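Local structure of 4-hydroxythreonine-4-phosphate dehydrogenase (Legionella pneumophila subsp. pneumophila, 6XMY) at residues 282-287 with 316-321. The protein probably catalyses the NAD(P)-dependent oxidation of 4-(phosphooxy)-L-threonine in the biosynthesis of pyridoxine 5'-phosphate, using a divalent metal ion. Numbering follows the deposited sequence.
Sequences EAVNIT and MLAAVK. With SO4 (sulfate ion), chain C.
The sulfate ion takes a bent hydrogen bond from N285, with ND2 2.9 Å from sulfate O1 and an N-H...O angle of 133°. T139 OG1, H138 N and R294 NH2 also bond to this ion, which probably came from the crystallisation liquor; all four residues are predicted substrate ligands, so the sulfate may mark where the substrate phosphate sits. One residue earlier on the strand, V284 points its side chain at helix 314-328. V284 CG2 lies over the helix backbone, 3.5 Å from both A318 C and A319 N. V284 CG2 also meets A318 CB at 3.6 Å. The other branch, V284 CG1, is anti to the backbone N (chi1 177°) and reaches A319 CB at 4.0 Å. The two methyls thus spread over two successive alanines, whose short side chains let the helix come close: V284 CA and A319 CA are 5.2 Å apart. Helix 314-328 here packs on strand 284-288, which is antiparallel to its neighbours 294-297 and 152-156, in a PdxA enzyme of the isocitrate-dehydrogenase-like clan. The A319 side chain lies about 9 Å from the bound NAD. Just before the strand, E282 O faces the A318 methyl, with E282 O to A318 CB at 3.2 Å. Nearer the helix start, A283 O accepts a hydrogen bond from S315 OG.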
loop_
_atom_site.group_PDB
_atom_site.type_symbol
_atom_site.label_atom_id
_atom_site.label_comp_id
_atom_site.label_asym_id
_atom_site.label_seq_id
_atom_site.Cartn_x
_atom_site.Cartn_y
_atom_site.Cartn_z
ATOM N N GLU A 282 -8.910 7.150 -5.929
ATOM C CA GLU A 282 -9.523 6.827 -4.649
ATOM C C GLU A 282 -8.945 5.579 -4.007
ATOM O O GLU A 282 -9.215 5.337 -2.824
ATOM C CB GLU A 282 -11.039 6.629 -4.802
ATOM C CG GLU A 282 -11.399 5.294 -5.441
ATOM C CD GLU A 282 -12.851 4.903 -5.239
ATOM O OE1 GLU A 282 -13.638 5.029 -6.202
ATOM O OE2 GLU A 282 -13.204 4.465 -4.121
ATOM N N ALA A 283 -8.161 4.791 -4.733
ATOM C CA ALA A 283 -7.752 3.477 -4.269
ATOM C C ALA A 283 -6.592 3.564 -3.287
ATOM O O ALA A 283 -5.766 4.484 -3.334
ATOM C CB ALA A 283 -7.364 2.587 -5.449
ATOM N N VAL A 284 -6.539 2.571 -2.402
ATOM C CA VAL A 284 -5.555 2.475 -1.337
ATOM C C VAL A 284 -4.883 1.119 -1.441
ATOM O O VAL A 284 -5.552 0.103 -1.649
ATOM C CB VAL A 284 -6.240 2.601 0.036
ATOM C CG1 VAL A 284 -5.231 2.419 1.178
ATOM C CG2 VAL A 284 -6.960 3.942 0.146
ATOM N N ASN A 285 -3.563 1.106 -1.302
ATOM C CA ASN A 285 -2.795 -0.120 -1.167
ATOM C C ASN A 285 -2.660 -0.377 0.324
ATOM O O ASN A 285 -2.106 0.452 1.051
ATOM C CB ASN A 285 -1.435 0.058 -1.854
ATOM C CG ASN A 285 -0.398 -0.987 -1.457
ATOM O OD1 ASN A 285 -0.705 -2.022 -0.852
ATOM N ND2 ASN A 285 0.857 -0.705 -1.802
ATOM N N ILE A 286 -3.230 -1.478 0.792
ATOM C CA ILE A 286 -3.148 -1.847 2.198
ATOM C C ILE A 286 -2.404 -3.169 2.310
ATOM O O ILE A 286 -2.674 -4.107 1.546
ATOM C CB ILE A 286 -4.530 -1.900 2.866
ATOM C CG1 ILE A 286 -4.376 -2.301 4.329
ATOM C CG2 ILE A 286 -5.459 -2.846 2.154
ATOM C CD1 ILE A 286 -5.598 -2.114 5.079
ATOM N N THR A 287 -1.460 -3.239 3.252
ATOM C CA THR A 287 -0.712 -4.463 3.490
ATOM C C THR A 287 -1.407 -5.257 4.589
ATOM O O THR A 287 -1.626 -4.741 5.694
ATOM C CB THR A 287 0.727 -4.159 3.898
ATOM O OG1 THR A 287 1.362 -3.382 2.878
ATOM C CG2 THR A 287 1.492 -5.456 4.106
ATOM N N MET A 316 -3.794 9.606 -1.530
ATOM C CA MET A 316 -3.225 9.862 -0.207
ATOM C C MET A 316 -4.324 10.107 0.819
ATOM O O MET A 316 -4.299 9.546 1.926
ATOM C CB MET A 316 -2.262 11.044 -0.270
ATOM C CG MET A 316 -1.754 11.465 1.114
ATOM S SD MET A 316 -0.837 10.189 2.024
ATOM C CE MET A 316 0.777 10.367 1.269
ATOM N N LEU A 317 -5.313 10.939 0.469
ATOM C CA LEU A 317 -6.383 11.234 1.417
ATOM C C LEU A 317 -7.161 9.977 1.766
ATOM O O LEU A 317 -7.488 9.743 2.937
ATOM C CB LEU A 317 -7.310 12.315 0.858
ATOM C CG LEU A 317 -6.751 13.736 0.842
ATOM C CD1 LEU A 317 -7.594 14.630 -0.079
ATOM C CD2 LEU A 317 -6.719 14.305 2.252
ATOM N N ALA A 318 -7.460 9.149 0.762
ATOM C CA ALA A 318 -8.131 7.878 1.012
ATOM C C ALA A 318 -7.278 6.953 1.875
ATOM O O ALA A 318 -7.805 6.251 2.750
ATOM C CB ALA A 318 -8.487 7.208 -0.315
ATOM N N ALA A 319 -5.955 6.945 1.657
ATOM C CA ALA A 319 -5.078 6.060 2.426
ATOM C C ALA A 319 -5.020 6.468 3.891
ATOM O O ALA A 319 -5.022 5.608 4.781
ATOM C CB ALA A 319 -3.672 6.055 1.828
ATOM N N VAL A 320 -4.965 7.774 4.154
ATOM C CA VAL A 320 -4.991 8.269 5.526
ATOM C C VAL A 320 -6.329 7.949 6.178
ATOM O O VAL A 320 -6.383 7.495 7.328
ATOM C CB VAL A 320 -4.682 9.776 5.551
ATOM C CG1 VAL A 320 -4.852 10.322 6.966
ATOM C CG2 VAL A 320 -3.261 10.049 5.041
ATOM N N LYS A 321 -7.430 8.164 5.457
ATOM C CA LYS A 321 -8.737 7.889 6.043
ATOM C C LYS A 321 -8.918 6.405 6.331
ATOM O O LYS A 321 -9.485 6.032 7.368
ATOM C CB LYS A 321 -9.840 8.429 5.133
ATOM C CG LYS A 321 -9.901 9.948 5.143
ATOM C CD LYS A 321 -10.872 10.490 4.110
ATOM C CE LYS A 321 -10.435 11.871 3.639
ATOM N NZ LYS A 321 -11.467 12.551 2.803
HETATM S S SO4 C . 4.720 -1.428 -2.162
HETATM O O1 SO4 C . 3.692 -1.097 -1.177
HETATM O O2 SO4 C . 5.827 -0.486 -2.030
HETATM O O3 SO4 C . 5.220 -2.769 -1.868
HETATM O O4 SO4 C . 4.217 -1.369 -3.545
#